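PDB 6NP3: aminoglycoside N(3)-acetyltransferase from Enterobacter cloacae, which catalyses transfer of an acetyl group from acetyl-CoA to the 3-amino group of 2-deoxystreptamine antibiotics, and probably confers resistance to gentamicin, kanamycin, tobramycin and related drugs. Local coordinates for residues A[60-65]-A[83-88]; A[177-182]-A[209-214]; A[186-191]-A[199-204]. All blocks are in the same frame, centred on the assembly; numbering follows the deposited sequence.

Contact 1: A[60-65]-A[83-88]; sequences VSWRDS and SWPAFD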
loop_
_atom_site.group_PDB
_atom_site.type_symbol
_atom_site.label_atom_id
_atom_site.label_comp_id
_atom_site.label_asym_id
_atom_site.label_seq_id
_atom_site.Cartn_x
_atom_site.Cartn_y
_atom_site.Cartn_z
ATOM N N VAL A 60 -3.521 -2.086 -3.251
ATOM C CA VAL A 60 -4.788 -1.873 -3.945
ATOM C C VAL A 60 -5.997 -2.409 -3.186
ATOM O O VAL A 60 -7.117 -1.928 -3.393
ATOM C CB VAL A 60 -4.775 -2.397 -5.396
ATOM C CG1 VAL A 60 -3.574 -1.827 -6.162
ATOM C CG2 VAL A 60 -4.737 -3.917 -5.470
ATOM N N SER A 61 -5.792 -3.393 -2.321
ATOM C CA SER A 61 -6.884 -4.018 -1.550
ATOM C C SER A 61 -7.990 -4.480 -2.506
ATOM O O SER A 61 -7.717 -4.926 -3.627
ATOM C CB SER A 61 -7.300 -3.055 -0.463
ATOM O OG SER A 61 -8.268 -3.606 0.416
ATOM N N TRP A 62 -9.238 -4.415 -2.042
ATOM C CA TRP A 62 -10.377 -5.023 -2.726
ATOM C C TRP A 62 -11.609 -4.214 -2.350
ATOM O O TRP A 62 -11.913 -4.054 -1.159
ATOM C CB TRP A 62 -10.536 -6.460 -2.255
ATOM C CG TRP A 62 -11.694 -7.235 -2.829
ATOM C CD1 TRP A 62 -12.378 -6.994 -3.985
ATOM C CD2 TRP A 62 -12.261 -8.400 -2.270
ATOM N NE1 TRP A 62 -13.349 -7.943 -4.171
ATOM C CE2 TRP A 62 -13.278 -8.836 -3.145
ATOM C CE3 TRP A 62 -11.984 -9.145 -1.138
ATOM C CZ2 TRP A 62 -14.059 -9.943 -2.883
ATOM C CZ3 TRP A 62 -12.749 -10.260 -0.887
ATOM C CH2 TRP A 62 -13.772 -10.652 -1.760
ATOM N N ARG A 63 -12.328 -3.739 -3.373
ATOM C CA ARG A 63 -13.578 -3.000 -3.184
ATOM C C ARG A 63 -14.533 -3.715 -2.242
ATOM O O ARG A 63 -15.178 -3.082 -1.399
ATOM C CB ARG A 63 -14.245 -2.819 -4.545
ATOM C CG ARG A 63 -15.516 -1.987 -4.526
ATOM C CD ARG A 63 -16.239 -2.106 -5.857
ATOM N NE ARG A 63 -16.999 -3.348 -5.940
ATOM C CZ ARG A 63 -17.746 -3.700 -6.981
ATOM N NH1 ARG A 63 -17.814 -2.919 -8.044
ATOM N NH2 ARG A 63 -18.409 -4.844 -6.964
ATOM N N ASP A 64 -14.610 -5.033 -2.352
ATOM C CA ASP A 64 -15.615 -5.819 -1.642
ATOM C C ASP A 64 -15.001 -6.665 -0.528
ATOM O O ASP A 64 -15.563 -7.679 -0.120
ATOM C CB ASP A 64 -16.430 -6.663 -2.625
ATOM C CG ASP A 64 -17.113 -5.819 -3.688
ATOM O OD1 ASP A 64 -17.642 -4.757 -3.334
ATOM O OD2 ASP A 64 -17.096 -6.211 -4.868
ATOM N N SER A 65 -13.910 -6.214 0.053
ATOM C CA SER A 65 -13.361 -6.946 1.174
ATOM C C SER A 65 -14.368 -6.959 2.327
ATOM O O SER A 65 -14.821 -5.892 2.751
ATOM C CB SER A 65 -12.094 -6.248 1.635
ATOM O OG SER A 65 -11.676 -6.861 2.831
ATOM N N SER A 83 -23.073 -15.979 0.886
ATOM C CA SER A 83 -23.186 -15.295 -0.388
ATOM C C SER A 83 -22.006 -14.423 -0.795
ATOM O O SER A 83 -22.013 -13.916 -1.929
ATOM C CB SER A 83 -24.455 -14.437 -0.463
ATOM O OG SER A 83 -24.410 -13.371 0.457
ATOM N N TRP A 84 -20.995 -14.223 0.046
ATOM C CA TRP A 84 -19.927 -13.319 -0.346
ATOM C C TRP A 84 -19.160 -13.901 -1.534
ATOM O O TRP A 84 -18.857 -15.095 -1.562
ATOM C CB TRP A 84 -18.975 -13.031 0.837
ATOM C CG TRP A 84 -18.407 -11.640 0.722
ATOM C CD1 TRP A 84 -17.261 -11.257 0.068
ATOM C CD2 TRP A 84 -19.030 -10.440 1.164
ATOM N NE1 TRP A 84 -17.150 -9.905 0.091
ATOM C CE2 TRP A 84 -18.201 -9.375 0.790
ATOM C CE3 TRP A 84 -20.194 -10.162 1.882
ATOM C CZ2 TRP A 84 -18.507 -8.060 1.088
ATOM C CZ3 TRP A 84 -20.489 -8.861 2.189
ATOM C CH2 TRP A 84 -19.647 -7.824 1.809
ATOM N N PRO A 85 -18.770 -13.067 -2.498
ATOM C CA PRO A 85 -17.917 -13.561 -3.582
ATOM C C PRO A 85 -16.532 -13.918 -3.067
ATOM O O PRO A 85 -15.938 -13.185 -2.270
ATOM C CB PRO A 85 -17.839 -12.366 -4.543
ATOM C CG PRO A 85 -18.125 -11.177 -3.727
ATOM C CD PRO A 85 -19.139 -11.657 -2.687
ATOM N N ALA A 86 -16.015 -15.053 -3.516
ATOM C CA ALA A 86 -14.602 -15.330 -3.295
ATOM C C ALA A 86 -13.727 -14.282 -3.974
ATOM O O ALA A 86 -14.052 -13.774 -5.053
ATOM C CB ALA A 86 -14.219 -16.706 -3.832
ATOM N N PHE A 87 -12.618 -13.927 -3.313
ATOM C CA PHE A 87 -11.638 -13.025 -3.911
ATOM C C PHE A 87 -11.031 -13.668 -5.148
ATOM O O PHE A 87 -10.421 -14.737 -5.071
ATOM C CB PHE A 87 -10.539 -12.692 -2.905
ATOM C CG PHE A 87 -9.462 -11.784 -3.450
ATOM C CD1 PHE A 87 -9.730 -10.463 -3.757
ATOM C CD2 PHE A 87 -8.168 -12.248 -3.610
ATOM C CE1 PHE A 87 -8.744 -9.640 -4.221
ATOM C CE2 PHE A 87 -7.168 -11.389 -4.089
ATOM C CZ PHE A 87 -7.480 -10.107 -4.372
ATOM N N ASP A 88 -11.200 -13.023 -6.286
ATOM C CA ASP A 88 -10.632 -13.513 -7.537
ATOM C C ASP A 88 -9.633 -12.463 -7.999
ATOM O O ASP A 88 -10.050 -11.369 -8.417
ATOM C CB ASP A 88 -11.742 -13.685 -8.573
ATOM C CG ASP A 88 -11.242 -14.288 -9.861
ATOM O OD1 ASP A 88 -10.013 -14.237 -10.096
ATOM O OD2 ASP A 88 -12.082 -14.794 -10.639
#

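Contact 2: A[177-182]-A[209-214]; sequences ARIEGK and GILDEY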
loop_
_atom_site.group_PDB
_atom_site.type_symbol
_atom_site.label_atom_id
_atom_site.label_comp_id
_atom_site.label_asym_id
_atom_site.label_seq_id
_atom_site.Cartn_x
_atom_site.Cartn_y
_atom_site.Cartn_z
ATOM N N ALA A 177 7.668 -3.961 15.679
ATOM C CA ALA A 177 8.096 -3.174 16.826
ATOM C C ALA A 177 7.992 -3.979 18.119
ATOM O O ALA A 177 6.970 -4.598 18.410
ATOM C CB ALA A 177 7.247 -1.915 16.927
ATOM N N ARG A 178 9.049 -3.912 18.932
ATOM C CA ARG A 178 9.132 -4.665 20.183
ATOM C C ARG A 178 8.545 -3.810 21.303
ATOM O O ARG A 178 9.252 -3.204 22.115
ATOM C CB ARG A 178 10.584 -5.010 20.479
ATOM C CG ARG A 178 11.198 -5.932 19.486
ATOM C CD ARG A 178 12.697 -6.002 19.640
ATOM N NE ARG A 178 13.288 -7.009 18.775
ATOM C CZ ARG A 178 14.590 -7.211 18.650
ATOM N NH1 ARG A 178 15.461 -6.473 19.304
ATOM N NH2 ARG A 178 15.009 -8.174 17.868
ATOM N N ILE A 179 7.224 -3.692 21.282
ATOM C CA ILE A 179 6.508 -2.826 22.207
ATOM C C ILE A 179 5.359 -3.607 22.810
ATOM O O ILE A 179 4.848 -4.564 22.224
ATOM C CB ILE A 179 5.985 -1.534 21.552
ATOM C CG1 ILE A 179 5.002 -1.842 20.411
ATOM C CG2 ILE A 179 7.156 -0.700 21.081
ATOM C CD1 ILE A 179 4.454 -0.564 19.750
ATOM N N GLU A 180 4.961 -3.192 24.008
ATOM C CA GLU A 180 3.872 -3.833 24.724
ATOM C C GLU A 180 2.529 -3.258 24.293
ATOM O O GLU A 180 2.424 -2.106 23.874
ATOM C CB GLU A 180 4.049 -3.643 26.242
ATOM C CG GLU A 180 3.942 -2.199 26.718
ATOM C CD GLU A 180 4.160 -2.024 28.224
ATOM O OE1 GLU A 180 4.467 -3.013 28.916
ATOM O OE2 GLU A 180 4.026 -0.882 28.715
ATOM N N GLY A 181 1.498 -4.076 24.432
ATOM C CA GLY A 181 0.140 -3.642 24.195
ATOM C C GLY A 181 -0.312 -3.606 22.759
ATOM O O GLY A 181 -1.293 -2.922 22.468
ATOM N N LYS A 182 0.376 -4.288 21.849
ATOM C CA LYS A 182 0.007 -4.198 20.443
ATOM C C LYS A 182 -1.367 -4.804 20.193
ATOM O O LYS A 182 -1.682 -5.910 20.650
ATOM C CB LYS A 182 1.062 -4.875 19.576
ATOM C CG LYS A 182 2.406 -4.173 19.658
ATOM C CD LYS A 182 3.544 -5.046 19.163
ATOM C CE LYS A 182 3.517 -5.217 17.670
ATOM N NZ LYS A 182 4.757 -5.798 17.160
ATOM N N GLY A 209 -4.518 1.161 13.939
ATOM C CA GLY A 209 -3.964 1.656 15.187
ATOM C C GLY A 209 -3.285 0.541 15.953
ATOM O O GLY A 209 -3.956 -0.333 16.496
ATOM N N ILE A 210 -1.957 0.600 16.064
ATOM C CA ILE A 210 -1.218 -0.497 16.664
ATOM C C ILE A 210 -1.343 -0.500 18.181
ATOM O O ILE A 210 -1.158 -1.549 18.808
ATOM C CB ILE A 210 0.251 -0.486 16.197
ATOM C CG1 ILE A 210 0.975 -1.790 16.565
ATOM C CG2 ILE A 210 1.007 0.742 16.710
ATOM C CD1 ILE A 210 0.410 -3.026 15.944
ATOM N N LEU A 211 -1.551 0.665 18.793
ATOM C CA LEU A 211 -1.852 0.764 20.213
ATOM C C LEU A 211 -3.153 1.537 20.360
ATOM O O LEU A 211 -3.570 2.272 19.450
ATOM C CB LEU A 211 -0.773 1.526 20.979
ATOM C CG LEU A 211 0.652 0.985 20.953
ATOM C CD1 LEU A 211 1.540 1.891 21.814
ATOM C CD2 LEU A 211 0.731 -0.441 21.404
ATOM N N ASP A 212 -3.782 1.390 21.540
ATOM C CA ASP A 212 -5.049 2.076 21.796
ATOM C C ASP A 212 -4.957 3.567 21.489
ATOM O O ASP A 212 -5.879 4.147 20.910
ATOM C CB ASP A 212 -5.479 1.873 23.259
ATOM C CG ASP A 212 -5.831 0.430 23.579
ATOM O OD1 ASP A 212 -6.078 -0.353 22.643
ATOM O OD2 ASP A 212 -5.874 0.095 24.792
ATOM N N GLU A 213 -3.851 4.205 21.866
ATOM C CA GLU A 213 -3.746 5.645 21.696
ATOM C C GLU A 213 -3.620 6.051 20.240
ATOM O O GLU A 213 -3.730 7.243 19.939
ATOM C CB GLU A 213 -2.556 6.187 22.482
ATOM C CG GLU A 213 -1.203 5.646 22.036
ATOM C CD GLU A 213 -0.141 5.890 23.079
ATOM O OE1 GLU A 213 0.542 6.927 23.017
ATOM O OE2 GLU A 213 -0.008 5.052 23.987
ATOM N N TYR A 214 -3.399 5.096 19.331
ATOM C CA TYR A 214 -3.303 5.372 17.899
ATOM C C TYR A 214 -4.548 4.928 17.138
ATOM O O TYR A 214 -4.560 4.984 15.898
ATOM C CB TYR A 214 -2.050 4.720 17.280
ATOM C CG TYR A 214 -0.781 5.150 17.936
ATOM C CD1 TYR A 214 -0.422 6.479 17.964
ATOM C CD2 TYR A 214 0.079 4.231 18.498
ATOM C CE1 TYR A 214 0.739 6.882 18.578
ATOM C CE2 TYR A 214 1.255 4.615 19.065
ATOM C CZ TYR A 214 1.577 5.944 19.136
ATOM O OH TYR A 214 2.750 6.331 19.754
HETATM O O HOH W 1 -2.683 -0.622 23.294
#

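Contact 3: A[186-191]-A[199-204]; sequences TYSMPL and WVTTSD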
loop_
_atom_site.group_PDB
_atom_site.type_symbol
_atom_site.label_atom_id
_atom_site.label_comp_id
_atom_site.label_asym_id
_atom_site.label_seq_id
_atom_site.Cartn_x
_atom_site.Cartn_y
_atom_site.Cartn_z
ATOM N N THR A 186 -9.158 -9.895 14.409
ATOM C CA THR A 186 -9.527 -11.143 13.760
ATOM C C THR A 186 -10.562 -10.853 12.678
ATOM O O THR A 186 -11.499 -10.083 12.898
ATOM C CB THR A 186 -10.077 -12.144 14.792
ATOM O OG1 THR A 186 -9.035 -12.520 15.705
ATOM C CG2 THR A 186 -10.635 -13.386 14.114
ATOM N N TYR A 187 -10.367 -11.416 11.493
ATOM C CA TYR A 187 -11.324 -11.239 10.411
ATOM C C TYR A 187 -11.249 -12.463 9.516
ATOM O O TYR A 187 -10.375 -13.315 9.677
ATOM C CB TYR A 187 -11.086 -9.929 9.672
ATOM C CG TYR A 187 -9.689 -9.720 9.146
ATOM C CD1 TYR A 187 -9.298 -10.263 7.942
ATOM C CD2 TYR A 187 -8.774 -8.945 9.837
ATOM C CE1 TYR A 187 -8.009 -10.048 7.441
ATOM C CE2 TYR A 187 -7.505 -8.714 9.344
ATOM C CZ TYR A 187 -7.125 -9.294 8.165
ATOM O OH TYR A 187 -5.865 -9.072 7.649
ATOM N N SER A 188 -12.173 -12.535 8.559
ATOM C CA SER A 188 -12.293 -13.671 7.667
ATOM C C SER A 188 -12.371 -13.189 6.236
ATOM O O SER A 188 -13.059 -12.208 5.942
ATOM C CB SER A 188 -13.564 -14.463 7.979
ATOM O OG SER A 188 -13.546 -14.953 9.311
ATOM N N MET A 189 -11.680 -13.901 5.362
ATOM C CA MET A 189 -11.703 -13.596 3.947
ATOM C C MET A 189 -12.044 -14.841 3.147
ATOM O O MET A 189 -11.587 -15.941 3.473
ATOM C CB MET A 189 -10.333 -13.078 3.484
ATOM C CG MET A 189 -9.918 -11.750 4.112
ATOM S SD MET A 189 -10.854 -10.373 3.408
ATOM C CE MET A 189 -11.366 -9.499 4.919
ATOM N N PRO A 190 -12.773 -14.680 2.044
ATOM C CA PRO A 190 -13.096 -15.823 1.178
ATOM C C PRO A 190 -12.093 -15.923 0.042
ATOM O O PRO A 190 -11.988 -15.005 -0.788
ATOM C CB PRO A 190 -14.505 -15.473 0.684
ATOM C CG PRO A 190 -14.506 -13.976 0.603
ATOM C CD PRO A 190 -13.478 -13.458 1.624
ATOM N N LEU A 191 -11.305 -16.995 0.043
ATOM C CA LEU A 191 -10.248 -17.191 -0.943
ATOM C C LEU A 191 -10.688 -18.227 -1.969
ATOM O O LEU A 191 -11.600 -19.020 -1.723
ATOM C CB LEU A 191 -8.968 -17.701 -0.277
ATOM C CG LEU A 191 -8.380 -16.967 0.912
ATOM C CD1 LEU A 191 -7.062 -17.615 1.330
ATOM C CD2 LEU A 191 -8.173 -15.516 0.590
ATOM N N TRP A 199 -13.346 -20.112 3.129
ATOM C CA TRP A 199 -13.229 -19.053 4.115
ATOM C C TRP A 199 -12.032 -19.305 5.019
ATOM O O TRP A 199 -11.841 -20.416 5.530
ATOM C CB TRP A 199 -14.490 -18.954 4.948
ATOM C CG TRP A 199 -15.605 -18.250 4.257
ATOM C CD1 TRP A 199 -16.683 -18.820 3.609
ATOM C CD2 TRP A 199 -15.781 -16.836 4.157
ATOM N NE1 TRP A 199 -17.518 -17.838 3.138
ATOM C CE2 TRP A 199 -16.969 -16.612 3.423
ATOM C CE3 TRP A 199 -15.033 -15.731 4.586
ATOM C CZ2 TRP A 199 -17.455 -15.341 3.165
ATOM C CZ3 TRP A 199 -15.513 -14.477 4.333
ATOM C CH2 TRP A 199 -16.703 -14.282 3.602
ATOM N N VAL A 200 -11.224 -18.266 5.210
ATOM C CA VAL A 200 -10.058 -18.314 6.086
ATOM C C VAL A 200 -10.232 -17.230 7.140
ATOM O O VAL A 200 -10.430 -16.053 6.806
ATOM C CB VAL A 200 -8.749 -18.113 5.305
ATOM C CG1 VAL A 200 -7.562 -18.080 6.275
ATOM C CG2 VAL A 200 -8.574 -19.189 4.247
ATOM N N THR A 201 -10.201 -17.632 8.404
ATOM C CA THR A 201 -10.211 -16.715 9.532
ATOM C C THR A 201 -8.795 -16.599 10.073
ATOM O O THR A 201 -8.093 -17.605 10.227
ATOM C CB THR A 201 -11.163 -17.214 10.619
ATOM O OG1 THR A 201 -12.465 -17.385 10.043
ATOM C CG2 THR A 201 -11.250 -16.224 11.765
ATOM N N THR A 202 -8.363 -15.365 10.316
ATOM C CA THR A 202 -7.010 -15.134 10.791
ATOM C C THR A 202 -7.009 -13.993 11.787
ATOM O O THR A 202 -7.947 -13.206 11.853
ATOM C CB THR A 202 -6.082 -14.757 9.623
ATOM O OG1 THR A 202 -4.717 -14.865 10.035
ATOM C CG2 THR A 202 -6.333 -13.319 9.125
ATOM N N SER A 203 -5.924 -13.880 12.543
ATOM C CA SER A 203 -5.629 -12.652 13.268
ATOM C C SER A 203 -4.399 -11.988 12.663
ATOM O O SER A 203 -3.592 -12.638 12.008
ATOM C CB SER A 203 -5.426 -12.926 14.762
ATOM O OG SER A 203 -4.259 -13.670 14.993
ATOM N N ASP A 204 -4.268 -10.684 12.878
ATOM C CA ASP A 204 -3.098 -9.945 12.420
ATOM C C ASP A 204 -3.030 -8.674 13.250
ATOM O O ASP A 204 -3.933 -8.376 14.027
ATOM C CB ASP A 204 -3.161 -9.657 10.905
ATOM C CG ASP A 204 -1.787 -9.630 10.240
ATOM O OD1 ASP A 204 -0.768 -9.367 10.950
ATOM O OD2 ASP A 204 -1.753 -9.848 9.007
HETATM O O HOH W 2 -3.757 -10.872 7.652
#

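Contact 1: A[60-65]-A[83-88]
Trp62 and Asp64 sit on a type I beta turn, Trp62 to Ser65, closed by a bond from Ser65 N to Trp62 O. It faces a loop that leaves helix 78-83 at Trp84 and runs on to Phe87 in an extended, polyproline II-like course. The backbones stay well apart, with Asp64 CA 8.3 Å from Pro85 CA, and an aromatic cluster of Trp62, Trp84 and Phe87 bridges the distance. The indole of Trp62 is the middle layer. Its own turn covers one face, Asp64 C standing over the ring centre, and Phe87 takes the opposite face, its CD1 3.6 Å from Trp62 CD2. The phenyl comes edge-to-face, with the planes at 61°, and Phe87 CB adds a CH-pi contact 4.1 Å from the centroid of the indole's six-membered ring. Trp62 leaves its backbone toward the other loop, with CG anti to the backbone N (chi1 178°); at the far end of the indole, CH2 lies 3.4 Å from Pro85 O, which is near the indole plane, and 4.0 Å from Trp84 CD1. Pro190 of strand 184-193 touches both tryptophans. The 60-65 loop reaches the antibiotic pocket: Ser61, just before the turn, touches bound gentamicin, and Ser65 OG hydrogen-bonds Asp118, another pocket residue. Arg63 grips the Asp64 carboxylate side-on through NE and NH2. One direct polar link joins the two loops: Trp84 NE1 donates to Asp64 O at 2.7 Å, bent at the hydrogen to 138° although the oxygen lies close to the plane of the Trp84 ring.

Contact 2: A[177-182]-A[209-214]
Leu211 slots its CD2 methyl against the backbone of the 177-182 loop, 3.4 Å from Glu180 O and equally 3.4 Å from Gly181 O, so this apolar branch mainly meets carbonyl oxygens. The methyl also approaches Ile179 CD1 at 4.1 Å, where the two side chains cross obliquely. Gly181, with a positive phi of 81°, turns the chain around this point. Ile210 comes next: its side chain lies alongside that of Lys182, pointing the same way, with Ile210 CD1 4.1 Å from Lys182 CB and also near CE. Its CG1 is anti to the backbone N (chi1 -168°), next to Lys182 CG. The backbones add a CA-H...O contact, Lys182 CA to Ile210 O at 3.3 Å, and a water that donates to Gly181 O at 2.8 Å while accepting from Asp212 N. Apart from this water bridge, the contact is made by methyl and methylene groups lying against one another and by C-H groups set against backbone carbonyls. Lys182, third in buried area, gives its aliphatic stem to Ile210 and takes its ammonium elsewhere. The chain bends at chi3 (72°), and NZ reaches back to Ala177 O at 2.8 Å and to Ala175 O; Trp205 adds a cation-pi partner. These carbonyls lie at the C-terminal end of helix 170-176, where a positive charge should be favourable. The contact thus draws the loop between helix 170-176 and strand 184-193 onto the loop that follows strand 196-205. Arg183 bonds to both Ile210 and Asp212 beside it, and His266, just beyond helix 251-265, touches Ile179 and Leu211.

Contact 3: A[186-191]-A[199-204]
Pro190 lies flat over one face of the Trp199 indole, its CB 3.6 Å from the centroid of the six-membered ring and almost on the ring normal, in a CH-pi contact. This is the tight end of a two-stranded antiparallel hairpin, strands 184-193 and 196-205. Here Trp199 CZ3 comes 3.5 Å from Pro190 CD, Ser188 O meets the edge of the indole, and NE1 bonds to Ala81 O. Leu191 CD1 packs on CG2 of Val200 (3.6 Å), whose side chain is on the same face as Met189. Toward Thr186 and Ser203 the pairing is more polar and partly exposed. Thr186 and Thr201 touch by methyls, and Ser188 OG and Thr201 OG1 are 2.8 Å apart, at hydrogen-bonding distance. On the face with Val200, Thr202 CG2 rests over the rim of the Tyr187 ring. The ladder is regular throughout: Tyr187 pairs with Thr202 and Met189 with Val200, each through two backbone hydrogen bonds. Beyond the ring, a water joins Tyr187 OH to Asp204 OD2, which also accepts from Ala140 N. The chemistry implies a hairpin held chiefly by its backbone ladder, with proline-indole packing at one end and hydroxyl, methyl and water-mediated contacts toward the other.

Overall arrangement
Contact 1 comes first along the chain; contact 3 is nested inside the loop that contact 2 closes, so the hairpin of strands 184-193 and 196-205 projects from the closure made by 177-182 and 209-214. Contacts 1 and 3 are neighbours, centres about 12 Å apart, and they touch: Phe87 N probably hydrogen-bonds Pro190 O, and Trp84 packs on Trp199. Contact 2 sits at the other end of the hairpin, its centre about 28 Å from that of contact 1 and about 21 Å from that of contact 3. All three lie outside the seven-stranded mixed sheet. Together they connect the hairpin to loops carrying Ser61 and Asn208 of the gentamicin pocket.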